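Local coordinates for Exo beta-1,2-glucooligosaccharide sophorohydrolase (non-reducing end) (Parabacteroides distasonis ATCC 8503, PDB 5Z06), which hydrolyses linear beta-1,2-glucan and beta-1,2-glucooligosaccharides of four or more glucose units, releasing sophorose from the non-reducing end in the periplasm, at residues 549-553 and 554-558; 513-516 and 517-521; 464-467 and 468-471. All coordinates share one frame; numbering follows the deposited sequence.

In the fold
All three contacts are local, and together they illustrate how the chemistry of a turn follows its depth in the fold. Contact 3 is buried at the start of helix 467-475 and combines backbone bonds with methionine packing. Contact 1, partly buried, leads into helix 556-573 and gathers polar atoms around one carboxylate. Contact 2 lies at the surface, where side-chain amides bind the approach to a short hairpin. Contact 1 is the middle term: Phe549 and Tyr556 rest on Met467 and Met471 of contact 3, while Tyr553 and Tyr556 meet Tyr513 of contact 2. All three fall within the glycoamylase-like family region, and contacts 2 and 3 barely touch directly.

Contact 1 of 3, residues 549-553 and 554-558; sequences FTDKY and TNYFE
Asp551 and Tyr556 meet where a tight turn runs into helix 556-573. The phenol of Tyr556 donates from OH to Asp551 OD2 across 2.6 Å, reaching the syn side of the carboxylate but out of its plane. Ring and carboxylate stand almost upright to each other (84°), with Asp551 CG at the ring's edge. The other oxygen serves the backbone: Thr554 N, 2.9 Å from Asp551 OD1, approaches nearly in line with the C-O bond, while Tyr553 N comes to OD1 from above the plane and closes an Asx turn. A chi1 of 66° sets the Asp551 carboxylate between its own N and carbonyl carbon, where OD1 can meet both amides. Asp551 N donates to Thr554 O.

Tyr556 N donates to Phe549 O, and Thr550 and Asn555 form a single beta bridge. Phe549 lies alongside Tyr556, the rings nearly parallel but slid apart, with Phe549 CD2 3.6 Å from Tyr556 CD2. Thr554 CG2 lies over one face of the Tyr556 ring, toward its rim. Asn555 ND2 donates to Thr550 OG1 at 2.8 Å, in the plane of the amide, and also to His547 O; Asn555 OD1 caps the helix by accepting from Glu558 N.

Further out, Tyr486 OH also bonds Asp551 OD2, and Tyr513 OH, very close to Tyr556 OH, makes a probable bond of doubtful geometry. With an alanine here instead of Asp551, the amides of Tyr553 and Thr554 would probably lose their common acceptor and the Tyr556 phenol a partner. Two partners on each oxygen fix the carboxylate's rotation and tie the turn's backbone to neighbouring tyrosine hydroxyls.

Contact 2 of 3, residues 513-516 and 517-521; sequences YTNG and NTYYG
Asn515 reaches forward to Asn517 and Tyr519 at the entry to a small beta hairpin, in which strands 518-519 and 522-523 run antiparallel and Tyr520 and Gly521 form a type I' turn between them. The side chain of Asn515 is instructive when followed outward. At CB, the chi1 of 180° sends CG away from the residue's own N and brings the amide round toward the segment that follows. CG itself lies 3.6 Å from Tyr519 OH.

Beyond CG the two branches do different work. OD1 is the acceptor, and Asn517 supplies both donors. Its backbone N stands 2.8 Å from Asn515 OD1, the link of an Asx turn, and its side-chain ND2 reaches the same oxygen, again at 2.8 Å. The two nitrogens come from opposite faces of the Asn515 amide plane, so OD1 is gripped from both sides, and the two amides are set almost square to each other (80°). ND2 of Asn515 is the donor branch: it gives a hydrogen to Tyr519 OH at 3.1 Å, with the oxygen in the plane of the amide. That nitrogen lies at the edge of the tyrosine ring, whose plane is nearly perpendicular to the amide.

Both ends of this link have further partners, since Asn515 ND2 also donates to Gly527 O and Tyr519 OH bonds Asp509 OD2. The Tyr519 side chain also touches Ile566 on helix 556-573, joining this surface turn to the helix. Between the asparagines, Gly516 takes a positive phi of 81°, and its O accepts from Asn523 ND2. With Asn517 N and ND2 both bonded to Asn515 OD1, the Asn517 CB between them lies 3.1 Å from that oxygen.

Contact 3 of 3, residues 464-467 and 468-471; sequences NETM and ITYM
The N-terminal turn of helix 467-475 brings Thr466, at the N-cap, against Thr469, just after a short run of residues that holds bound glycerol. Although Thr466 occupies the N-cap position, its hydroxyl makes no capping bond. A chi1 of 77° sets OG1 between the residue's own N and carbonyl carbon, and from there it turns back to donate to Asn464 OD1 at 2.9 Å, in the carbonyl plane and on a lone pair. Thr466 N comes to Asn464 OD1 from well above that plane, at 3.2 Å, and closes an Asx turn. Asn464 ND2 and Glu465 OE1 hydrogen-bond to glycerol that was probably carried in from crystallisation.

Thr466 O faces the helix instead. The bonds it receives from Thr469 N, 3.1 Å away, and from Tyr470 N are both weak; Thr469 CB also packs against this oxygen, which lies near the edge of the Tyr470 ring. The polar end of Thr469 bonds Ser396 OG on helix 392-408, and Tyr470 OH bonds the backbone at Leu460 and Leu444.

The segment belongs to the glycoamylase-like region, of the six-hairpin clan whose enzymes share an (alpha/alpha)6 toroid of helices, and here helix 467-475 is packed against helices 392-408, 485-490 and 691-702. One residue further on, the helical i to i+4 bond is sound: Met471 N donates to Met467 O at 2.8 Å, in the carbonyl plane. The two methionines run side by side and point the same way, with Met471 CE 3.8 Å from Met467 CG. Bends at chi2 (-78°) and chi3 carry the Met471 methyl back to its neighbour, CE lying 4.0 Å from Met467 SD.

Contact 1 of 3, residues 549-553 and 554-558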
ATOM      1  N   PHE A 549      25.564  -7.987 -13.552  1.00 30.57           N
ATOM      2  CA  PHE A 549      25.683  -6.837 -14.381  1.00 30.51           C
ATOM      3  C   PHE A 549      26.657  -5.895 -13.756  1.00 31.63           C
ATOM      4  O   PHE A 549      26.509  -5.491 -12.589  1.00 31.06           O
ATOM      5  CB  PHE A 549      24.377  -6.128 -14.639  1.00 31.30           C
ATOM      6  CG  PHE A 549      24.560  -4.912 -15.475  1.00 31.48           C
ATOM      7  CD1 PHE A 549      25.080  -5.028 -16.759  1.00 31.62           C
ATOM      8  CD2 PHE A 549      24.273  -3.662 -14.982  1.00 32.13           C
ATOM      9  CE1 PHE A 549      25.300  -3.909 -17.545  1.00 32.06           C
ATOM     10  CE2 PHE A 549      24.486  -2.539 -15.760  1.00 33.00           C
ATOM     11  CZ  PHE A 549      25.008  -2.659 -17.044  1.00 33.75           C
ATOM     12  N   THR A 550      27.647  -5.565 -14.572  1.00 31.33           N
ATOM     13  CA  THR A 550      28.723  -4.690 -14.226  1.00 30.26           C
ATOM     14  C   THR A 550      28.919  -3.790 -15.407  1.00 29.35           C
ATOM     15  O   THR A 550      29.127  -4.264 -16.503  1.00 29.71           O
ATOM     16  CB  THR A 550      29.975  -5.535 -13.975  1.00 29.56           C
ATOM     17  OG1 THR A 550      29.633  -6.561 -13.053  1.00 28.47           O
ATOM     18  CG2 THR A 550      31.099  -4.710 -13.408  1.00 29.71           C
ATOM     19  N   ASP A 551      28.791  -2.487 -15.193  1.00 32.41           N
ATOM     20  CA  ASP A 551      29.089  -1.484 -16.220  1.00 32.54           C
ATOM     21  C   ASP A 551      30.528  -0.988 -16.000  1.00 34.36           C
ATOM     22  O   ASP A 551      31.282  -1.598 -15.220  1.00 33.25           O
ATOM     23  CB  ASP A 551      28.024  -0.368 -16.234  1.00 32.21           C
ATOM     24  CG  ASP A 551      28.007   0.500 -14.974  1.00 30.05           C
ATOM     25  OD1 ASP A 551      28.928   0.481 -14.131  1.00 31.46           O
ATOM     26  OD2 ASP A 551      27.026   1.226 -14.830  1.00 31.13           O
ATOM     27  N   LYS A 552      30.923   0.095 -16.666  1.00 37.07           N
ATOM     28  CA  LYS A 552      32.301   0.576 -16.527  1.00 39.72           C
ATOM     29  C   LYS A 552      32.620   1.141 -15.129  1.00 38.30           C
ATOM     30  O   LYS A 552      33.772   1.202 -14.734  1.00 37.62           O
ATOM     31  CB  LYS A 552      32.645   1.554 -17.651  1.00 44.07           C
ATOM     32  CG  LYS A 552      32.089   2.965 -17.548  1.00 49.67           C
ATOM     33  CD  LYS A 552      32.084   3.663 -18.927  1.00 54.47           C
ATOM     34  CE  LYS A 552      32.505   5.134 -18.899  1.00 58.40           C
ATOM     35  NZ  LYS A 552      33.985   5.291 -19.038  1.00 61.60           N
ATOM     36  N   TYR A 553      31.584   1.487 -14.373  1.00 35.50           N
ATOM     37  CA  TYR A 553      31.712   2.086 -13.036  1.00 33.90           C
ATOM     38  C   TYR A 553      31.681   1.144 -11.852  1.00 32.88           C
ATOM     39  O   TYR A 553      32.432   1.319 -10.918  1.00 38.21           O
ATOM     40  CB  TYR A 553      30.573   3.047 -12.850  1.00 33.35           C
ATOM     41  CG  TYR A 553      30.496   4.046 -13.947  1.00 32.08           C
ATOM     42  CD1 TYR A 553      31.554   4.912 -14.190  1.00 33.17           C
ATOM     43  CD2 TYR A 553      29.386   4.126 -14.751  1.00 32.28           C
ATOM     44  CE1 TYR A 553      31.489   5.856 -15.203  1.00 33.16           C
ATOM     45  CE2 TYR A 553      29.309   5.064 -15.760  1.00 32.12           C
ATOM     46  CZ  TYR A 553      30.359   5.930 -15.982  1.00 32.39           C
ATOM     47  OH  TYR A 553      30.264   6.866 -16.993  1.00 34.18           O
ATOM     48  N   THR A 554      30.788   0.165 -11.871  1.00 31.32           N
ATOM     49  CA  THR A 554      30.619  -0.718 -10.737  1.00 29.93           C
ATOM     50  C   THR A 554      29.889  -1.970 -11.146  1.00 28.69           C
ATOM     51  O   THR A 554      29.137  -1.978 -12.133  1.00 31.04           O
ATOM     52  CB  THR A 554      29.806  -0.019  -9.589  1.00 29.64           C
ATOM     53  OG1 THR A 554      29.713  -0.877  -8.440  1.00 28.39           O
ATOM     54  CG2 THR A 554      28.388   0.383 -10.043  1.00 28.56           C
ATOM     55  N   ASN A 555      30.097  -3.019 -10.368  1.00 27.20           N
ATOM     56  CA  ASN A 555      29.169  -4.130 -10.319  1.00 28.36           C
ATOM     57  C   ASN A 555      27.936  -3.683  -9.496  1.00 29.98           C
ATOM     58  O   ASN A 555      28.100  -3.043  -8.455  1.00 28.98           O
ATOM     59  CB  ASN A 555      29.821  -5.292  -9.640  1.00 29.52           C
ATOM     60  CG  ASN A 555      28.864  -6.424  -9.437  1.00 30.86           C
ATOM     61  OD1 ASN A 555      28.322  -6.612  -8.337  1.00 31.62           O
ATOM     62  ND2 ASN A 555      28.594  -7.155 -10.511  1.00 31.49           N
ATOM     63  N   TYR A 556      26.727  -4.030  -9.939  1.00 29.51           N
ATOM     64  CA  TYR A 556      25.513  -3.529  -9.276  1.00 29.50           C
ATOM     65  C   TYR A 556      25.101  -4.233  -7.986  1.00 28.81           C
ATOM     66  O   TYR A 556      24.585  -3.580  -7.099  1.00 29.66           O
ATOM     67  CB  TYR A 556      24.343  -3.283 -10.270  1.00 28.30           C
ATOM     68  CG  TYR A 556      24.644  -1.998 -10.935  1.00 26.97           C
ATOM     69  CD1 TYR A 556      24.334  -0.800 -10.322  1.00 27.21           C
ATOM     70  CD2 TYR A 556      25.431  -1.970 -12.064  1.00 28.55           C
ATOM     71  CE1 TYR A 556      24.709   0.403 -10.868  1.00 27.74           C
ATOM     72  CE2 TYR A 556      25.809  -0.769 -12.638  1.00 28.37           C
ATOM     73  CZ  TYR A 556      25.459   0.416 -12.031  1.00 28.50           C
ATOM     74  OH  TYR A 556      25.835   1.607 -12.590  1.00 28.98           O
ATOM     75  N   PHE A 557      25.368  -5.517  -7.831  1.00 28.56           N
ATOM     76  CA  PHE A 557      25.112  -6.122  -6.546  1.00 29.91           C
ATOM     77  C   PHE A 557      25.952  -5.395  -5.492  1.00 31.71           C
ATOM     78  O   PHE A 557      25.454  -5.083  -4.428  1.00 31.47           O
ATOM     79  CB  PHE A 557      25.472  -7.597  -6.489  1.00 30.43           C
ATOM     80  CG  PHE A 557      25.248  -8.185  -5.133  1.00 30.30           C
ATOM     81  CD1 PHE A 557      23.956  -8.525  -4.725  1.00 29.98           C
ATOM     82  CD2 PHE A 557      26.292  -8.308  -4.223  1.00 29.90           C
ATOM     83  CE1 PHE A 557      23.730  -9.025  -3.455  1.00 29.79           C
ATOM     84  CE2 PHE A 557      26.067  -8.813  -2.947  1.00 29.62           C
ATOM     85  CZ  PHE A 557      24.792  -9.172  -2.564  1.00 29.07           C
ATOM     86  N   GLU A 558      27.236  -5.205  -5.786  1.00 32.05           N
ATOM     87  CA  GLU A 558      28.159  -4.541  -4.876  1.00 35.23           C
ATOM     88  C   GLU A 558      27.666  -3.155  -4.509  1.00 31.16           C
ATOM     89  O   GLU A 558      27.639  -2.786  -3.336  1.00 30.38           O
ATOM     90  CB  GLU A 558      29.545  -4.422  -5.517  1.00 39.75           C
ATOM     91  CG  GLU A 558      30.589  -3.675  -4.691  1.00 41.76           C
ATOM     92  CD  GLU A 558      31.704  -3.139  -5.561  1.00 47.35           C
ATOM     93  OE1 GLU A 558      32.676  -3.883  -5.795  1.00 50.01           O
ATOM     94  OE2 GLU A 558      31.601  -1.969  -6.029  1.00 53.68           O
TER

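Contact 2 of 3, residues 513-516 and 517-521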
ATOM      1  N   TYR A 513      26.563  10.630 -12.343  1.00 33.75           N
ATOM      2  CA  TYR A 513      26.150   9.211 -12.340  1.00 31.39           C
ATOM      3  C   TYR A 513      26.956   8.434 -11.348  1.00 30.02           C
ATOM      4  O   TYR A 513      26.405   7.830 -10.414  1.00 29.02           O
ATOM      5  CB  TYR A 513      26.182   8.517 -13.710  1.00 31.31           C
ATOM      6  CG  TYR A 513      25.654   7.114 -13.583  1.00 30.14           C
ATOM      7  CD1 TYR A 513      24.295   6.875 -13.440  1.00 29.98           C
ATOM      8  CD2 TYR A 513      26.517   6.032 -13.550  1.00 30.44           C
ATOM      9  CE1 TYR A 513      23.802   5.578 -13.307  1.00 28.62           C
ATOM     10  CE2 TYR A 513      26.040   4.746 -13.403  1.00 30.20           C
ATOM     11  CZ  TYR A 513      24.685   4.530 -13.280  1.00 28.56           C
ATOM     12  OH  TYR A 513      24.266   3.234 -13.128  1.00 30.02           O
ATOM     13  N   THR A 514      28.260   8.401 -11.596  1.00 30.43           N
ATOM     14  CA  THR A 514      29.229   8.080 -10.572  1.00 31.55           C
ATOM     15  C   THR A 514      29.142   9.069  -9.416  1.00 29.83           C
ATOM     16  O   THR A 514      28.732  10.228  -9.563  1.00 27.71           O
ATOM     17  CB  THR A 514      30.655   8.157 -11.105  1.00 32.72           C
ATOM     18  OG1 THR A 514      30.828   9.418 -11.767  1.00 34.93           O
ATOM     19  CG2 THR A 514      30.913   7.019 -12.060  1.00 34.68           C
ATOM     20  N   ASN A 515      29.564   8.598  -8.262  1.00 31.30           N
ATOM     21  CA  ASN A 515      29.416   9.365  -7.044  1.00 31.65           C
ATOM     22  C   ASN A 515      30.808   9.457  -6.415  1.00 31.80           C
ATOM     23  O   ASN A 515      31.404  10.542  -6.389  1.00 30.50           O
ATOM     24  CB  ASN A 515      28.361   8.690  -6.156  1.00 31.47           C
ATOM     25  CG  ASN A 515      28.131   9.412  -4.845  1.00 31.60           C
ATOM     26  OD1 ASN A 515      29.072   9.901  -4.217  1.00 32.75           O
ATOM     27  ND2 ASN A 515      26.878   9.442  -4.401  1.00 30.13           N
ATOM     28  N   GLY A 516      31.315   8.333  -5.908  1.00 29.93           N
ATOM     29  CA  GLY A 516      32.626   8.304  -5.288  1.00 30.95           C
ATOM     30  C   GLY A 516      32.725   8.785  -3.857  1.00 31.94           C
ATOM     31  O   GLY A 516      33.780   8.654  -3.255  1.00 31.24           O
ATOM     32  N   ASN A 517      31.650   9.340  -3.302  1.00 32.85           N
ATOM     33  CA  ASN A 517      31.624   9.697  -1.892  1.00 33.70           C
ATOM     34  C   ASN A 517      31.431   8.478  -1.013  1.00 34.11           C
ATOM     35  O   ASN A 517      31.018   7.402  -1.477  1.00 34.05           O
ATOM     36  CB  ASN A 517      30.511  10.693  -1.615  1.00 35.62           C
ATOM     37  CG  ASN A 517      30.780  12.034  -2.248  1.00 35.62           C
ATOM     38  OD1 ASN A 517      31.635  12.754  -1.769  1.00 35.57           O
ATOM     39  ND2 ASN A 517      30.056  12.372  -3.320  1.00 34.29           N
ATOM     40  N   THR A 518      31.753   8.668   0.259  1.00 33.28           N
ATOM     41  CA  THR A 518      31.600   7.646   1.276  1.00 32.22           C
ATOM     42  C   THR A 518      30.486   8.055   2.245  1.00 31.20           C
ATOM     43  O   THR A 518      30.415   9.207   2.673  1.00 29.26           O
ATOM     44  CB  THR A 518      32.916   7.420   2.025  1.00 30.31           C
ATOM     45  OG1 THR A 518      33.887   6.944   1.093  1.00 34.54           O
ATOM     46  CG2 THR A 518      32.766   6.360   3.125  1.00 30.69           C
ATOM     47  N   TYR A 519      29.638   7.082   2.585  1.00 30.47           N
ATOM     48  CA  TYR A 519      28.520   7.253   3.517  1.00 30.08           C
ATOM     49  C   TYR A 519      28.563   6.082   4.444  1.00 31.88           C
ATOM     50  O   TYR A 519      28.571   4.929   3.989  1.00 33.76           O
ATOM     51  CB  TYR A 519      27.182   7.250   2.779  1.00 29.83           C
ATOM     52  CG  TYR A 519      27.158   8.204   1.631  1.00 29.73           C
ATOM     53  CD1 TYR A 519      26.898   9.563   1.826  1.00 28.93           C
ATOM     54  CD2 TYR A 519      27.448   7.760   0.349  1.00 30.58           C
ATOM     55  CE1 TYR A 519      26.892  10.442   0.757  1.00 29.86           C
ATOM     56  CE2 TYR A 519      27.445   8.628  -0.724  1.00 30.43           C
ATOM     57  CZ  TYR A 519      27.172   9.952  -0.520  1.00 28.77           C
ATOM     58  OH  TYR A 519      27.188  10.759  -1.612  1.00 29.18           O
ATOM     59  N   TYR A 520      28.621   6.362   5.742  1.00 33.27           N
ATOM     60  CA  TYR A 520      28.623   5.315   6.754  1.00 32.33           C
ATOM     61  C   TYR A 520      29.696   4.298   6.401  1.00 33.89           C
ATOM     62  O   TYR A 520      29.495   3.082   6.497  1.00 32.77           O
ATOM     63  CB  TYR A 520      27.224   4.689   6.868  1.00 31.89           C
ATOM     64  CG  TYR A 520      26.196   5.784   7.000  1.00 31.88           C
ATOM     65  CD1 TYR A 520      26.012   6.438   8.213  1.00 30.93           C
ATOM     66  CD2 TYR A 520      25.479   6.233   5.905  1.00 30.45           C
ATOM     67  CE1 TYR A 520      25.135   7.491   8.337  1.00 29.87           C
ATOM     68  CE2 TYR A 520      24.577   7.276   6.036  1.00 31.07           C
ATOM     69  CZ  TYR A 520      24.426   7.907   7.259  1.00 30.04           C
ATOM     70  OH  TYR A 520      23.548   8.947   7.427  1.00 31.09           O
ATOM     71  N   GLY A 521      30.840   4.822   5.951  1.00 33.62           N
ATOM     72  CA  GLY A 521      32.003   3.991   5.660  1.00 34.49           C
ATOM     73  C   GLY A 521      31.981   3.199   4.378  1.00 33.95           C
ATOM     74  O   GLY A 521      32.968   2.515   4.080  1.00 36.19           O
TER

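Contact 3 of 3, residues 464-467 and 468-471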
ATOM      1  N   ASN A 464      18.508   6.004 -10.725  1.00 27.62           N
ATOM      2  CA  ASN A 464      17.195   5.912 -10.149  1.00 28.00           C
ATOM      3  C   ASN A 464      16.680   4.483 -10.390  1.00 27.07           C
ATOM      4  O   ASN A 464      17.480   3.558 -10.554  1.00 29.34           O
ATOM      5  CB  ASN A 464      16.267   7.044 -10.659  1.00 27.06           C
ATOM      6  CG  ASN A 464      15.916   6.942 -12.128  1.00 26.82           C
ATOM      7  OD1 ASN A 464      16.398   6.081 -12.865  1.00 26.99           O
ATOM      8  ND2 ASN A 464      15.053   7.833 -12.558  1.00 28.28           N
ATOM      9  N   GLU A 465      15.372   4.303 -10.441  1.00 28.18           N
ATOM     10  CA  GLU A 465      14.780   2.956 -10.523  1.00 28.84           C
ATOM     11  C   GLU A 465      14.727   2.369 -11.912  1.00 29.65           C
ATOM     12  O   GLU A 465      14.292   1.215 -12.064  1.00 31.14           O
ATOM     13  CB  GLU A 465      13.341   2.975  -9.986  1.00 28.54           C
ATOM     14  CG  GLU A 465      12.311   3.739 -10.818  1.00 28.25           C
ATOM     15  CD  GLU A 465      12.045   5.135 -10.302  1.00 27.70           C
ATOM     16  OE1 GLU A 465      13.016   5.800 -10.034  1.00 30.90           O
ATOM     17  OE2 GLU A 465      10.900   5.587 -10.193  1.00 29.58           O
ATOM     18  N   THR A 466      15.140   3.150 -12.917  1.00 27.67           N
ATOM     19  CA  THR A 466      14.821   2.873 -14.293  1.00 27.35           C
ATOM     20  C   THR A 466      15.912   2.141 -15.057  1.00 27.93           C
ATOM     21  O   THR A 466      15.856   2.114 -16.283  1.00 29.21           O
ATOM     22  CB  THR A 466      14.459   4.170 -15.052  1.00 28.58           C
ATOM     23  OG1 THR A 466      15.638   4.908 -15.371  1.00 28.77           O
ATOM     24  CG2 THR A 466      13.500   5.032 -14.225  1.00 29.27           C
ATOM     25  N   MET A 467      16.887   1.520 -14.382  1.00 28.24           N
ATOM     26  CA  MET A 467      17.940   0.800 -15.132  1.00 29.23           C
ATOM     27  C   MET A 467      17.363  -0.270 -16.077  1.00 29.00           C
ATOM     28  O   MET A 467      17.852  -0.434 -17.204  1.00 28.83           O
ATOM     29  CB  MET A 467      18.957   0.133 -14.216  1.00 30.00           C
ATOM     30  CG  MET A 467      19.981  -0.710 -14.981  1.00 29.23           C
ATOM     31  SD  MET A 467      21.275  -1.434 -13.972  1.00 29.91           S
ATOM     32  CE  MET A 467      22.178   0.002 -13.429  1.00 28.64           C
ATOM     33  N   ILE A 468      16.346  -0.983 -15.605  1.00 26.51           N
ATOM     34  CA  ILE A 468      15.776  -2.102 -16.344  1.00 28.06           C
ATOM     35  C   ILE A 468      15.034  -1.613 -17.580  1.00 27.81           C
ATOM     36  O   ILE A 468      14.870  -2.360 -18.530  1.00 25.74           O
ATOM     37  CB  ILE A 468      14.817  -2.955 -15.464  1.00 28.79           C
ATOM     38  CG1 ILE A 468      14.536  -4.316 -16.093  1.00 29.31           C
ATOM     39  CG2 ILE A 468      13.487  -2.243 -15.185  1.00 28.74           C
ATOM     40  CD1 ILE A 468      15.664  -5.289 -15.953  1.00 30.51           C
ATOM     41  N   THR A 469      14.564  -0.363 -17.537  1.00 29.10           N
ATOM     42  CA  THR A 469      13.974   0.296 -18.702  1.00 28.18           C
ATOM     43  C   THR A 469      14.994   0.403 -19.842  1.00 29.39           C
ATOM     44  O   THR A 469      14.694   0.101 -21.013  1.00 30.99           O
ATOM     45  CB  THR A 469      13.431   1.684 -18.333  1.00 28.36           C
ATOM     46  OG1 THR A 469      12.753   1.624 -17.065  1.00 26.04           O
ATOM     47  CG2 THR A 469      12.487   2.171 -19.403  1.00 28.24           C
ATOM     48  N   TYR A 470      16.206   0.798 -19.500  1.00 28.47           N
ATOM     49  CA  TYR A 470      17.288   0.809 -20.484  1.00 30.59           C
ATOM     50  C   TYR A 470      17.723  -0.588 -20.840  1.00 29.07           C
ATOM     51  O   TYR A 470      17.955  -0.885 -21.991  1.00 29.33           O
ATOM     52  CB  TYR A 470      18.477   1.628 -20.008  1.00 30.35           C
ATOM     53  CG  TYR A 470      18.260   3.093 -20.203  1.00 29.75           C
ATOM     54  CD1 TYR A 470      17.650   3.860 -19.222  1.00 28.28           C
ATOM     55  CD2 TYR A 470      18.645   3.712 -21.393  1.00 30.21           C
ATOM     56  CE1 TYR A 470      17.470   5.206 -19.403  1.00 29.14           C
ATOM     57  CE2 TYR A 470      18.448   5.059 -21.586  1.00 28.36           C
ATOM     58  CZ  TYR A 470      17.859   5.798 -20.595  1.00 29.76           C
ATOM     59  OH  TYR A 470      17.665   7.137 -20.806  1.00 29.89           O
ATOM     60  N   MET A 471      17.804  -1.450 -19.844  1.00 30.19           N
ATOM     61  CA  MET A 471      18.205  -2.817 -20.090  1.00 30.91           C
ATOM     62  C   MET A 471      17.267  -3.424 -21.106  1.00 29.29           C
ATOM     63  O   MET A 471      17.720  -3.913 -22.134  1.00 29.76           O
ATOM     64  CB  MET A 471      18.179  -3.641 -18.821  1.00 32.92           C
ATOM     65  CG  MET A 471      19.248  -3.251 -17.835  1.00 36.32           C
ATOM     66  SD  MET A 471      20.849  -3.905 -18.310  1.00 40.97           S
ATOM     67  CE  MET A 471      21.804  -2.518 -17.749  1.00 42.93           C
TER